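Local coordinates for GphF Dehydratase 1 (Archangium violaceum, PDB 6MBH), which probably dehydrates a polyketide intermediate in the gephyronic acid polyketide synthase, here as a variant that is inactive as an olefin isomerase, at residues S63-G68 and G126-R131; R131-D136 and E233-G238; G139-L144 and E178-V183; Y196-A201 and R237-V242; L227-I232 and A275-L280. All coordinates share one frame; numbering follows the deposited sequence.

Overall arrangement
From the N terminus, contact 1 closes the first loop, bringing the end of helix 52-65 against strand 121-131. Contact 2 opens where that one closes, sharing R131, and returns the loop after strand 121-131 to the end of strand 224-234. Contact 3 nests inside this loop, laying G139-L144 over strand 178-184. Contact 4 shares R237 and G238 with contact 2 and ties the start of helix 200-214 to the approach of strand 241-248. Contact 5 crosses contacts 2 and 4, pairing strand 224-234 with strand 273-284. E197 and R237 of contact 4 reach S63 and R64 of contact 1, consistent with the two halves of a double hot-dog fold meeting there.

Contact 1: S63-G68 and G126-R131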
# COMPACT_ATOMS: atom_id res chain seq x y z
N SER A 63 -5.28 7.77 12.35
CA SER A 63 -4.95 9.16 12.66
C SER A 63 -6.17 9.91 13.16
O SER A 63 -6.08 10.72 14.11
CB SER A 63 -4.42 9.85 11.39
OG SER A 63 -3.92 11.12 11.76
N ARG A 64 -7.34 9.63 12.55
CA ARG A 64 -8.56 10.40 12.77
C ARG A 64 -9.43 9.87 13.90
O ARG A 64 -10.16 10.66 14.54
CB ARG A 64 -9.37 10.47 11.46
CG ARG A 64 -8.69 11.38 10.39
CD ARG A 64 -9.15 11.09 8.93
NE ARG A 64 -8.50 12.06 8.03
CZ ARG A 64 -7.23 11.99 7.63
NH1 ARG A 64 -6.43 11.01 8.06
NH2 ARG A 64 -6.73 12.91 6.82
N LEU A 65 -9.42 8.55 14.16
CA LEU A 65 -10.29 7.96 15.17
C LEU A 65 -9.64 7.85 16.54
O LEU A 65 -10.34 7.79 17.56
CB LEU A 65 -10.71 6.56 14.73
CG LEU A 65 -11.60 6.52 13.46
CD1 LEU A 65 -11.92 5.11 13.11
CD2 LEU A 65 -12.94 7.29 13.63
N LEU A 66 -8.33 7.76 16.58
CA LEU A 66 -7.66 7.41 17.85
C LEU A 66 -6.93 8.63 18.40
O LEU A 66 -6.27 9.34 17.64
CB LEU A 66 -6.65 6.27 17.62
CG LEU A 66 -7.26 4.95 17.09
CD1 LEU A 66 -6.20 3.86 16.91
CD2 LEU A 66 -8.38 4.49 18.03
N PRO A 67 -7.04 8.91 19.68
CA PRO A 67 -6.50 10.17 20.18
C PRO A 67 -5.00 10.04 20.33
O PRO A 67 -4.44 8.95 20.41
CB PRO A 67 -7.21 10.36 21.52
CG PRO A 67 -7.57 9.02 21.93
CD PRO A 67 -7.90 8.27 20.69
N GLY A 68 -4.35 11.19 20.28
CA GLY A 68 -2.91 11.17 20.44
C GLY A 68 -2.26 12.41 19.91
O GLY A 68 -2.82 13.17 19.12
N GLY A 126 -8.71 -5.47 9.47
CA GLY A 126 -7.49 -5.42 10.29
C GLY A 126 -7.78 -4.72 11.59
O GLY A 126 -8.94 -4.51 11.95
N ARG A 127 -6.72 -4.35 12.31
CA ARG A 127 -6.85 -3.62 13.58
C ARG A 127 -6.04 -2.32 13.45
O ARG A 127 -5.03 -2.31 12.76
CB ARG A 127 -6.31 -4.41 14.78
CG ARG A 127 -7.20 -5.60 15.20
CD ARG A 127 -6.58 -6.39 16.39
NE ARG A 127 -5.59 -7.38 15.95
CZ ARG A 127 -4.27 -7.30 16.16
NH1 ARG A 127 -3.75 -6.27 16.83
NH2 ARG A 127 -3.47 -8.25 15.69
N ILE A 128 -6.49 -1.24 14.09
CA ILE A 128 -5.71 0.01 14.13
C ILE A 128 -5.32 0.32 15.56
O ILE A 128 -6.02 -0.03 16.51
CB ILE A 128 -6.46 1.22 13.53
CG1 ILE A 128 -7.88 1.33 14.17
CG2 ILE A 128 -6.45 1.19 11.99
CD1 ILE A 128 -8.61 2.61 13.80
N ALA A 129 -4.19 1.04 15.71
CA ALA A 129 -3.68 1.41 17.02
C ALA A 129 -2.81 2.65 16.85
O ALA A 129 -2.50 3.04 15.72
CB ALA A 129 -2.88 0.29 17.71
N ARG A 130 -2.42 3.25 17.99
CA ARG A 130 -1.41 4.30 17.91
C ARG A 130 -0.67 4.37 19.24
O ARG A 130 -1.24 4.07 20.29
CB ARG A 130 -2.06 5.65 17.46
CG ARG A 130 -2.88 6.41 18.41
CD ARG A 130 -3.44 7.63 17.66
NE ARG A 130 -2.49 8.73 17.48
CZ ARG A 130 -2.74 9.85 16.79
NH1 ARG A 130 -3.92 10.03 16.21
NH2 ARG A 130 -1.81 10.77 16.65
N ARG A 131 0.61 4.72 19.19
CA ARG A 131 1.39 4.66 20.43
C ARG A 131 2.47 5.72 20.38
O ARG A 131 2.93 6.06 19.32
CB ARG A 131 2.00 3.26 20.65
CG ARG A 131 1.79 2.69 22.07
CD ARG A 131 0.35 2.18 22.28
NE ARG A 131 0.02 1.01 21.44
CZ ARG A 131 -1.21 0.54 21.22
NH1 ARG A 131 -2.28 1.14 21.77
NH2 ARG A 131 -1.39 -0.53 20.45
O HOH W 1 -3.32 12.64 14.01
O HOH W 2 -2.64 13.67 16.07
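NH1 of R130 meets the O of L66 at 2.8 Å in a weak, bent hydrogen bond, lies 3.1 Å from the O of S63 and weakly bonds a water held by S63 OG, itself bonded to R7. The guanidinium thus lies among the carbonyls where the hot-dog helix 52-65 ends, L66 being the first residue to leave helical geometry beside strand 121-131. With R130 CG set between its backbone N and carbonyl carbon (chi1 74°), the chain leaves the strand and runs alongside L66, its CD 3.5 Å from L66 CB. It bends at chi3 (-78°), and the CA of G68 lies over one guanidinium face. A leucine at R130 would probably leave the L66 carbonyl without its charged donor and the turn through P67 and G68 less firmly held. R130 NE also has a long, weak ion pair with D72, and NH2 a weak bond to N69 O. Deeper in, L65 and I128 touch through their CD1 methyls at 4.2 Å, while L66 CD1 presses on the strand backbone, 3.5 Å from A129 CA. At the outer end, another water accepts from R130 NH2 and donates to G68 O, each at 3.1 Å.

Contact 2: R131-D136 and E233-G238; sequences RQLSPD and ELRARG
A small salt-bridge network at the protein surface, made by D136, R235 and E233, joins the loop that follows strand 121-131 to the end of strand 224-234. R235 is its middle member. Its chain runs extended from CG to NE and leaves the NH1 and NH2 nitrogens for different acids. NH2 donates to E233 OE1 at 3.3 Å with an N-H...O angle of 144°; the nitrogen comes in nearly along the C-O axis of the carboxylate, whereas the oxygen sits 21° out of the guanidinium plane. NH1 faces the OD2 of D136 at the guanidinium edge, but these two atoms are modelled too close together, so the bridge is plausible while its geometry is doubtful. L133 lies across E233 and R235, at about a right angle to each, its CD1 methyl 3.5 Å from R235 NH2 and 3.6 Å from E233 OE1. The other carboxylate oxygen of E233 pairs with R231, its strongest partner. An alanine in place of E233 would probably leave NH2 of R235 without its acid and R231 with one mate fewer, the R235 end less firmly fixed in rotation. L133, E233 and R235 all touch T73 of strand 73-81. On the other flank E233 and R235 make backbone bonds to S276 and V274 of strand 273-284, so the network sits above the seam where strand 224-234 runs between these two neighbours.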
# COMPACT_ATOMS: atom_id res chain seq x y z
N ARG A 131 0.61 4.72 19.19
CA ARG A 131 1.39 4.66 20.43
C ARG A 131 2.47 5.72 20.38
O ARG A 131 2.93 6.06 19.32
CB ARG A 131 2.00 3.26 20.65
CG ARG A 131 1.79 2.69 22.07
CD ARG A 131 0.35 2.18 22.28
NE ARG A 131 0.02 1.01 21.44
CZ ARG A 131 -1.21 0.54 21.22
NH1 ARG A 131 -2.28 1.14 21.77
NH2 ARG A 131 -1.39 -0.53 20.45
N GLN A 132 2.84 6.27 21.52
CA GLN A 132 3.99 7.16 21.60
C GLN A 132 5.20 6.27 21.76
O GLN A 132 5.39 5.66 22.82
CB GLN A 132 3.83 8.12 22.78
CG GLN A 132 3.29 7.43 24.07
CD GLN A 132 3.00 8.38 25.26
OE1 GLN A 132 3.84 8.55 26.20
NE2 GLN A 132 1.81 8.96 25.26
N LEU A 133 6.01 6.19 20.74
CA LEU A 133 7.16 5.30 20.77
C LEU A 133 8.38 6.15 21.10
O LEU A 133 8.32 7.38 21.15
CB LEU A 133 7.31 4.54 19.43
CG LEU A 133 6.18 3.53 19.06
CD1 LEU A 133 6.49 2.63 17.87
CD2 LEU A 133 5.68 2.70 20.24
N SER A 134 9.48 5.46 21.40
CA SER A 134 10.72 6.15 21.73
C SER A 134 11.21 6.97 20.53
O SER A 134 10.91 6.64 19.38
CB SER A 134 11.77 5.14 22.19
OG SER A 134 11.67 4.93 23.60
N PRO A 135 11.94 8.08 20.78
CA PRO A 135 12.34 8.97 19.67
C PRO A 135 13.22 8.25 18.66
O PRO A 135 14.03 7.39 19.01
CB PRO A 135 13.14 10.08 20.38
CG PRO A 135 13.48 9.52 21.78
CD PRO A 135 12.36 8.59 22.11
N ASP A 136 13.07 8.64 17.38
CA ASP A 136 13.83 8.05 16.28
C ASP A 136 15.05 8.91 15.93
O ASP A 136 14.91 10.10 15.62
CB ASP A 136 12.92 7.86 15.08
CG ASP A 136 11.64 7.13 15.47
OD1 ASP A 136 10.56 7.75 15.50
OD2 ASP A 136 11.74 5.93 15.80
N GLU A 233 3.92 0.19 10.94
CA GLU A 233 4.04 1.30 11.91
C GLU A 233 4.49 2.52 11.11
O GLU A 233 5.47 2.43 10.37
CB GLU A 233 5.06 1.01 13.03
CG GLU A 233 4.72 -0.10 13.99
CD GLU A 233 5.78 -0.34 15.07
OE1 GLU A 233 6.81 0.36 15.04
OE2 GLU A 233 5.56 -1.22 15.94
N LEU A 234 3.77 3.65 11.23
CA LEU A 234 4.15 4.88 10.53
C LEU A 234 4.53 5.96 11.54
O LEU A 234 3.71 6.36 12.36
CB LEU A 234 3.00 5.40 9.69
CG LEU A 234 3.33 6.61 8.81
CD1 LEU A 234 4.32 6.22 7.67
CD2 LEU A 234 2.07 7.18 8.16
N ARG A 235 5.78 6.43 11.45
CA ARG A 235 6.34 7.40 12.42
C ARG A 235 6.34 8.84 11.91
O ARG A 235 6.58 9.71 12.72
CB ARG A 235 7.77 7.04 12.78
CG ARG A 235 7.91 5.67 13.39
CD ARG A 235 9.29 5.31 13.84
NE ARG A 235 9.25 3.95 14.31
CZ ARG A 235 9.61 3.55 15.51
NH1 ARG A 235 10.27 4.35 16.32
NH2 ARG A 235 9.31 2.33 15.90
N ALA A 236 6.19 9.05 10.61
CA ALA A 236 6.18 10.41 10.04
C ALA A 236 5.15 10.42 8.91
O ALA A 236 5.07 9.42 8.24
CB ALA A 236 7.54 10.74 9.53
N ARG A 237 4.49 11.55 8.68
CA ARG A 237 3.41 11.57 7.66
C ARG A 237 3.73 12.47 6.47
O ARG A 237 4.54 13.37 6.59
CB ARG A 237 2.13 12.18 8.22
CG ARG A 237 1.93 12.03 9.71
CD ARG A 237 1.60 10.63 10.11
NE ARG A 237 1.26 10.62 11.52
CZ ARG A 237 0.14 11.04 12.03
NH1 ARG A 237 -0.07 10.94 13.33
NH2 ARG A 237 -0.78 11.56 11.25
N GLY A 238 3.06 12.18 5.37
CA GLY A 238 3.14 12.97 4.13
C GLY A 238 4.51 12.99 3.49
O GLY A 238 4.76 13.89 2.73

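Contact 3: G139-L144 and E178-V183; sequences GQLPRL and EAIGHV
The loop G139-L144 passes over strand 178-184 at a steep angle, the touching parts running 120° apart and coming nearest, CA to CA, at L144 and I180, 6.8 Å from each other. This is an apolar packing of a loop on a strand of the second hot-dog half. E178 and I180 direct their side chains toward the loop, while A179 turns its methyl away, to L213 of helix 200-214 on the far face. I180 and L144 carry the contact between them. The CG1 of I180 lies 3.6 Å from L144 CB, and its CD1 continues toward the preceding part of the loop, resting 3.5 Å from the carbonyl O of P142 and 3.8 Å from the CD1 of L141. A chi2 of -97°, well off the usual staggered values, puts that methyl there. L141 and I180 run antiparallel alongside each other, meeting at their CD1 methyls, and the ring of P142 touches more lightly.

L144 comes down on the same face, nearer E178. Its CG lies anti to the backbone N (chi1 -169°), and chi2 is also close to 180°, which carries CD1 along the strand toward E178. E178 meets the leucine through its CB and carbonyl; its carboxylate is engaged by R247 and H245 of the adjoining strand 241-248. Further along, L141 and P142 rest on R243 and H245 of that same strand. L144 meets the strand backbone through its CD1, 3.6 Å from the CA of A179.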
# COMPACT_ATOMS: atom_id res chain seq x y z
N GLY A 139 20.14 8.95 10.74
CA GLY A 139 21.37 8.21 10.40
C GLY A 139 21.28 6.70 10.57
O GLY A 139 22.32 6.04 10.74
N GLN A 140 20.08 6.14 10.56
CA GLN A 140 19.87 4.71 10.85
C GLN A 140 19.76 3.78 9.65
O GLN A 140 19.59 2.56 9.84
CB GLN A 140 18.60 4.56 11.72
CG GLN A 140 18.79 5.35 13.05
CD GLN A 140 19.98 4.84 13.89
OE1 GLN A 140 20.03 3.67 14.25
NE2 GLN A 140 20.96 5.72 14.14
N LEU A 141 19.90 4.27 8.41
CA LEU A 141 19.75 3.39 7.24
C LEU A 141 20.98 2.49 7.17
O LEU A 141 22.09 2.99 7.13
CB LEU A 141 19.68 4.21 5.97
CG LEU A 141 19.65 3.43 4.64
CD1 LEU A 141 18.25 2.77 4.49
CD2 LEU A 141 19.85 4.37 3.50
N PRO A 142 20.82 1.17 7.07
CA PRO A 142 22.02 0.32 7.05
C PRO A 142 22.77 0.48 5.74
O PRO A 142 22.19 0.82 4.70
CB PRO A 142 21.45 -1.11 7.20
CG PRO A 142 19.99 -0.96 7.58
CD PRO A 142 19.56 0.40 7.05
N ARG A 143 24.08 0.20 5.79
CA ARG A 143 24.88 0.20 4.58
C ARG A 143 24.68 -1.12 3.88
O ARG A 143 24.64 -2.17 4.54
CB ARG A 143 26.38 0.37 4.89
CG ARG A 143 27.21 0.43 3.59
CD ARG A 143 28.72 0.44 3.83
NE ARG A 143 29.21 1.76 4.15
CZ ARG A 143 29.90 2.53 3.30
NH1 ARG A 143 30.30 3.73 3.73
NH2 ARG A 143 30.18 2.12 2.06
N LEU A 144 24.65 -1.08 2.55
CA LEU A 144 24.59 -2.30 1.75
C LEU A 144 25.29 -2.02 0.41
O LEU A 144 24.70 -1.40 -0.49
CB LEU A 144 23.14 -2.73 1.54
CG LEU A 144 22.92 -4.12 0.95
CD1 LEU A 144 21.42 -4.41 0.95
CD2 LEU A 144 23.29 -4.19 -0.51
N GLU A 178 18.62 -9.25 0.43
CA GLU A 178 18.41 -7.94 1.05
C GLU A 178 18.69 -6.87 0.01
O GLU A 178 19.49 -7.09 -0.91
CB GLU A 178 19.35 -7.71 2.25
CG GLU A 178 18.92 -8.43 3.46
CD GLU A 178 19.80 -8.10 4.67
OE1 GLU A 178 20.37 -6.96 4.77
OE2 GLU A 178 19.88 -9.01 5.53
N ALA A 179 18.09 -5.70 0.18
CA ALA A 179 18.32 -4.63 -0.79
C ALA A 179 18.04 -3.29 -0.14
O ALA A 179 17.31 -3.18 0.87
CB ALA A 179 17.44 -4.80 -2.04
N ILE A 180 18.59 -2.25 -0.75
CA ILE A 180 18.25 -0.87 -0.41
C ILE A 180 17.81 -0.17 -1.68
O ILE A 180 18.53 -0.18 -2.68
CB ILE A 180 19.45 -0.12 0.18
CG1 ILE A 180 20.04 -0.84 1.40
CG2 ILE A 180 18.98 1.29 0.53
CD1 ILE A 180 19.55 -0.33 2.67
N GLY A 181 16.63 0.45 -1.63
CA GLY A 181 16.08 1.19 -2.76
C GLY A 181 15.99 2.68 -2.40
O GLY A 181 16.00 3.07 -1.22
N HIS A 182 15.97 3.53 -3.42
CA HIS A 182 15.72 4.96 -3.27
C HIS A 182 14.46 5.23 -4.07
O HIS A 182 14.40 4.86 -5.25
CB HIS A 182 16.89 5.74 -3.85
CG HIS A 182 16.69 7.22 -3.83
ND1 HIS A 182 17.41 8.09 -4.63
CD2 HIS A 182 15.87 7.99 -3.07
CE1 HIS A 182 16.99 9.33 -4.40
NE2 HIS A 182 16.10 9.30 -3.44
N VAL A 183 13.41 5.70 -3.40
CA VAL A 183 12.10 5.91 -3.99
C VAL A 183 11.79 7.40 -3.89
O VAL A 183 11.98 8.00 -2.83
CB VAL A 183 11.06 5.06 -3.24
CG1 VAL A 183 9.67 5.58 -3.57
CG2 VAL A 183 11.24 3.57 -3.67

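Contact 4: Y196-A201 and R237-V242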
# COMPACT_ATOMS: atom_id res chain seq x y z
N TYR A 196 -1.85 12.67 2.35
CA TYR A 196 -1.83 11.26 2.72
C TYR A 196 -0.98 11.07 3.97
O TYR A 196 -0.06 11.85 4.24
CB TYR A 196 -1.21 10.40 1.62
CG TYR A 196 -2.08 10.36 0.37
CD1 TYR A 196 -1.94 11.31 -0.63
CD2 TYR A 196 -3.04 9.37 0.23
CE1 TYR A 196 -2.79 11.27 -1.81
CE2 TYR A 196 -3.86 9.32 -0.90
CZ TYR A 196 -3.74 10.24 -1.92
OH TYR A 196 -4.61 10.16 -3.01
N GLU A 197 -1.28 9.98 4.71
CA GLU A 197 -0.38 9.56 5.79
C GLU A 197 0.87 8.99 5.18
O GLU A 197 1.99 9.45 5.46
CB GLU A 197 -1.06 8.52 6.69
CG GLU A 197 -2.44 8.92 7.24
CD GLU A 197 -2.47 10.27 7.96
OE1 GLU A 197 -1.42 10.85 8.36
OE2 GLU A 197 -3.59 10.78 8.10
N LEU A 198 0.69 8.05 4.24
CA LEU A 198 1.82 7.53 3.45
C LEU A 198 1.31 7.31 2.03
O LEU A 198 0.58 6.34 1.78
CB LEU A 198 2.35 6.23 4.05
CG LEU A 198 3.53 5.60 3.34
CD1 LEU A 198 4.71 6.55 3.27
CD2 LEU A 198 3.89 4.31 4.08
N HIS A 199 1.72 8.16 1.11
CA HIS A 199 1.12 8.10 -0.23
C HIS A 199 1.18 6.67 -0.81
O HIS A 199 2.27 6.07 -0.87
CB HIS A 199 1.83 9.08 -1.20
CG HIS A 199 1.05 9.35 -2.47
ND1 HIS A 199 0.63 8.35 -3.33
CD2 HIS A 199 0.57 10.51 -2.98
CE1 HIS A 199 -0.10 8.88 -4.30
NE2 HIS A 199 -0.14 10.19 -4.11
N PRO A 200 0.06 6.12 -1.25
CA PRO A 200 0.05 4.77 -1.84
C PRO A 200 1.05 4.59 -2.95
O PRO A 200 1.57 3.49 -3.06
CB PRO A 200 -1.37 4.63 -2.37
CG PRO A 200 -2.21 5.50 -1.46
CD PRO A 200 -1.28 6.68 -1.08
N ALA A 201 1.34 5.63 -3.77
CA ALA A 201 2.33 5.46 -4.83
C ALA A 201 3.73 5.27 -4.24
O ALA A 201 4.57 4.59 -4.84
CB ALA A 201 2.35 6.67 -5.74
N ARG A 237 4.49 11.55 8.68
CA ARG A 237 3.41 11.57 7.66
C ARG A 237 3.73 12.47 6.47
O ARG A 237 4.54 13.37 6.59
CB ARG A 237 2.13 12.18 8.22
CG ARG A 237 1.93 12.03 9.71
CD ARG A 237 1.60 10.63 10.11
NE ARG A 237 1.26 10.62 11.52
CZ ARG A 237 0.14 11.04 12.03
NH1 ARG A 237 -0.07 10.94 13.33
NH2 ARG A 237 -0.78 11.56 11.25
N GLY A 238 3.06 12.18 5.37
CA GLY A 238 3.14 12.97 4.13
C GLY A 238 4.51 12.99 3.49
O GLY A 238 4.76 13.89 2.73
N VAL A 239 5.30 11.92 3.65
CA VAL A 239 6.62 11.90 3.02
C VAL A 239 6.45 11.69 1.51
O VAL A 239 5.43 11.19 1.03
CB VAL A 239 7.56 10.82 3.62
CG1 VAL A 239 7.63 10.95 5.14
CG2 VAL A 239 7.18 9.39 3.16
N ARG A 240 7.46 12.16 0.75
CA ARG A 240 7.46 11.97 -0.70
C ARG A 240 8.75 11.36 -1.22
O ARG A 240 8.85 11.12 -2.44
CB ARG A 240 7.21 13.29 -1.45
CG ARG A 240 8.27 14.31 -1.23
CD ARG A 240 8.04 15.65 -2.00
NE ARG A 240 6.94 16.42 -1.40
CZ ARG A 240 6.42 17.53 -1.94
NH1 ARG A 240 6.87 18.03 -3.10
NH2 ARG A 240 5.41 18.15 -1.31
N GLU A 241 9.71 11.05 -0.34
CA GLU A 241 10.99 10.51 -0.79
C GLU A 241 11.56 9.72 0.38
O GLU A 241 11.61 10.24 1.50
CB GLU A 241 11.96 11.64 -1.22
CG GLU A 241 13.26 11.11 -1.88
CD GLU A 241 14.22 12.17 -2.39
OE1 GLU A 241 14.01 13.38 -2.08
OE2 GLU A 241 15.23 11.79 -3.07
N VAL A 242 11.96 8.47 0.12
CA VAL A 242 12.55 7.62 1.16
C VAL A 242 13.70 6.79 0.57
O VAL A 242 13.77 6.53 -0.64
CB VAL A 242 11.52 6.65 1.81
CG1 VAL A 242 10.39 7.41 2.57
CG2 VAL A 242 10.85 5.69 0.75
O HOH W 3 4.76 9.48 5.48
O HOH W 4 2.92 10.78 1.73
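The O of E197 receives the backbone N-H of G238 at 2.9 Å, with an N-H...O angle of 157° and the donor standing above the carbonyl plane. The same oxygen takes a bond from a water, which in turn accepts from V239 N, and a CA-H...O contact from R237. A second water accepts from H199 N and donates to V239 O at 2.6 Å, so two waters stitch these turns where the double hot-dog fold brings the start of helix 200-214 to the approach of strand 241-248.

Beside the backbone bonds, the side chains of E197 and R237 run in parallel. NH2 of R237 meets E197 OE1 at 3.0 Å in a salt bridge, reaching it from above the carboxylate plane rather than within it; the two planes are 70° apart. E197 bends at chi2 (-53°), which folds its acid back toward the arginine. In the next shell, E56 accepts from the N of both E197 and L198, and H199 is the N-cap of helix 200-214, its ND1 taking A201 N in the ring plane at 2.8 Å while NE2 bonds to E192. As in related dehydratases, this helix probably carries the catalytic aspartate. The other oxygen of E197 pairs with R64 and R7, and R237 NH2 also reaches S63 OG. With three arginines around this buried acid, E197 is likely to stay ionised.

Contact 5: L227-I232 and A275-L280; sequences LGCARI and ASVDAL
R231 and D278 extend together on one face of the sheet, with guanidinium and carboxylate planes only 20° apart. Their charged ends do not meet: R231 NE is 5.0 Å from D278 OD2, which touches the aliphatic CD of R231 at 3.8 Å. R231 has CG anti to its amide nitrogen (chi1 178°) and runs extended past the acid, sending NH1 to E77 on strand 73-81. On the other face I232 and V277 pack through CG1 and CG2. At A230, where the chain turns a corner, the methyl rests 3.9 Å from that of A279.

The backbone beneath them forms a classic beta bulge in the antiparallel pairing of strands 224-234 and 273-284, within the hot-dog sheet. A230 and R231 both face D278, whose O accepts A230 N at 2.9 Å, nearly in line with the carbonyl, and R231 N more weakly at 3.3 Å. In return D278 N gives R231 O a 2.8 Å bond, almost straight at 173°. Just before the bulge, C229 has its CB 3.7 Å from L280 CA. The cross-strand hold therefore rests on the backbone, while the opposite charges of R231 and D278 probably add only a longer-range attraction.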
# COMPACT_ATOMS: atom_id res chain seq x y z
N LEU A 227 -1.26 -9.74 -0.03
CA LEU A 227 -2.39 -10.48 0.55
C LEU A 227 -2.65 -9.92 1.96
O LEU A 227 -3.74 -10.02 2.43
CB LEU A 227 -1.85 -11.91 0.51
CG LEU A 227 -2.54 -13.04 1.24
CD1 LEU A 227 -2.06 -14.32 0.62
CD2 LEU A 227 -2.14 -13.02 2.68
N GLY A 228 -1.64 -9.31 2.56
CA GLY A 228 -1.77 -8.75 3.89
C GLY A 228 -0.40 -8.54 4.49
O GLY A 228 0.62 -8.78 3.85
N CYS A 229 -0.40 -8.12 5.75
CA CYS A 229 0.87 -8.02 6.47
C CYS A 229 0.58 -8.09 7.96
O CYS A 229 -0.57 -7.94 8.39
CB CYS A 229 1.66 -6.79 6.09
SG CYS A 229 1.01 -5.31 6.77
N ALA A 230 1.62 -8.39 8.75
CA ALA A 230 1.44 -8.54 10.18
C ALA A 230 1.33 -7.18 10.85
O ALA A 230 0.55 -7.02 11.79
CB ALA A 230 2.61 -9.33 10.81
N ARG A 231 2.16 -6.21 10.41
CA ARG A 231 2.15 -4.93 11.12
C ARG A 231 2.70 -3.85 10.20
O ARG A 231 3.69 -4.07 9.51
CB ARG A 231 3.00 -5.02 12.40
CG ARG A 231 3.09 -3.77 13.19
CD ARG A 231 3.97 -4.06 14.47
NE ARG A 231 3.61 -3.17 15.55
CZ ARG A 231 2.61 -3.41 16.41
NH1 ARG A 231 1.87 -4.51 16.27
NH2 ARG A 231 2.34 -2.55 17.40
N ILE A 232 2.09 -2.66 10.24
CA ILE A 232 2.67 -1.46 9.64
C ILE A 232 2.75 -0.42 10.75
O ILE A 232 1.76 -0.22 11.46
CB ILE A 232 1.82 -0.91 8.48
CG1 ILE A 232 1.77 -1.89 7.35
CG2 ILE A 232 2.42 0.35 7.93
CD1 ILE A 232 0.53 -1.57 6.41
N ALA A 275 8.77 4.38 8.46
CA ALA A 275 7.75 3.35 8.49
C ALA A 275 8.39 1.98 8.53
O ALA A 275 9.49 1.75 7.96
CB ALA A 275 6.82 3.44 7.27
N SER A 276 7.66 1.04 9.12
CA SER A 276 8.12 -0.35 9.07
C SER A 276 6.96 -1.23 8.62
O SER A 276 5.82 -0.98 9.01
CB SER A 276 8.70 -0.79 10.41
OG SER A 276 7.72 -0.67 11.41
N VAL A 277 7.24 -2.24 7.80
CA VAL A 277 6.25 -3.22 7.34
C VAL A 277 6.78 -4.59 7.71
O VAL A 277 7.86 -4.98 7.24
CB VAL A 277 6.02 -3.15 5.81
CG1 VAL A 277 5.00 -4.21 5.36
CG2 VAL A 277 5.54 -1.73 5.46
N ASP A 278 6.07 -5.31 8.61
CA ASP A 278 6.51 -6.63 9.05
C ASP A 278 5.66 -7.68 8.35
O ASP A 278 4.42 -7.64 8.46
CB ASP A 278 6.36 -6.79 10.56
CG ASP A 278 7.24 -5.81 11.32
OD1 ASP A 278 8.32 -5.46 10.79
OD2 ASP A 278 6.86 -5.41 12.43
N ALA A 279 6.35 -8.63 7.69
CA ALA A 279 5.75 -9.85 7.15
C ALA A 279 4.62 -9.50 6.20
O ALA A 279 3.48 -9.96 6.34
CB ALA A 279 5.28 -10.74 8.28
N LEU A 280 4.97 -8.68 5.22
CA LEU A 280 4.20 -8.54 3.99
C LEU A 280 4.08 -9.90 3.31
O LEU A 280 5.11 -10.53 3.02
CB LEU A 280 4.91 -7.56 3.09
CG LEU A 280 4.27 -7.41 1.69
CD1 LEU A 280 2.87 -6.82 1.79
CD2 LEU A 280 5.13 -6.60 0.81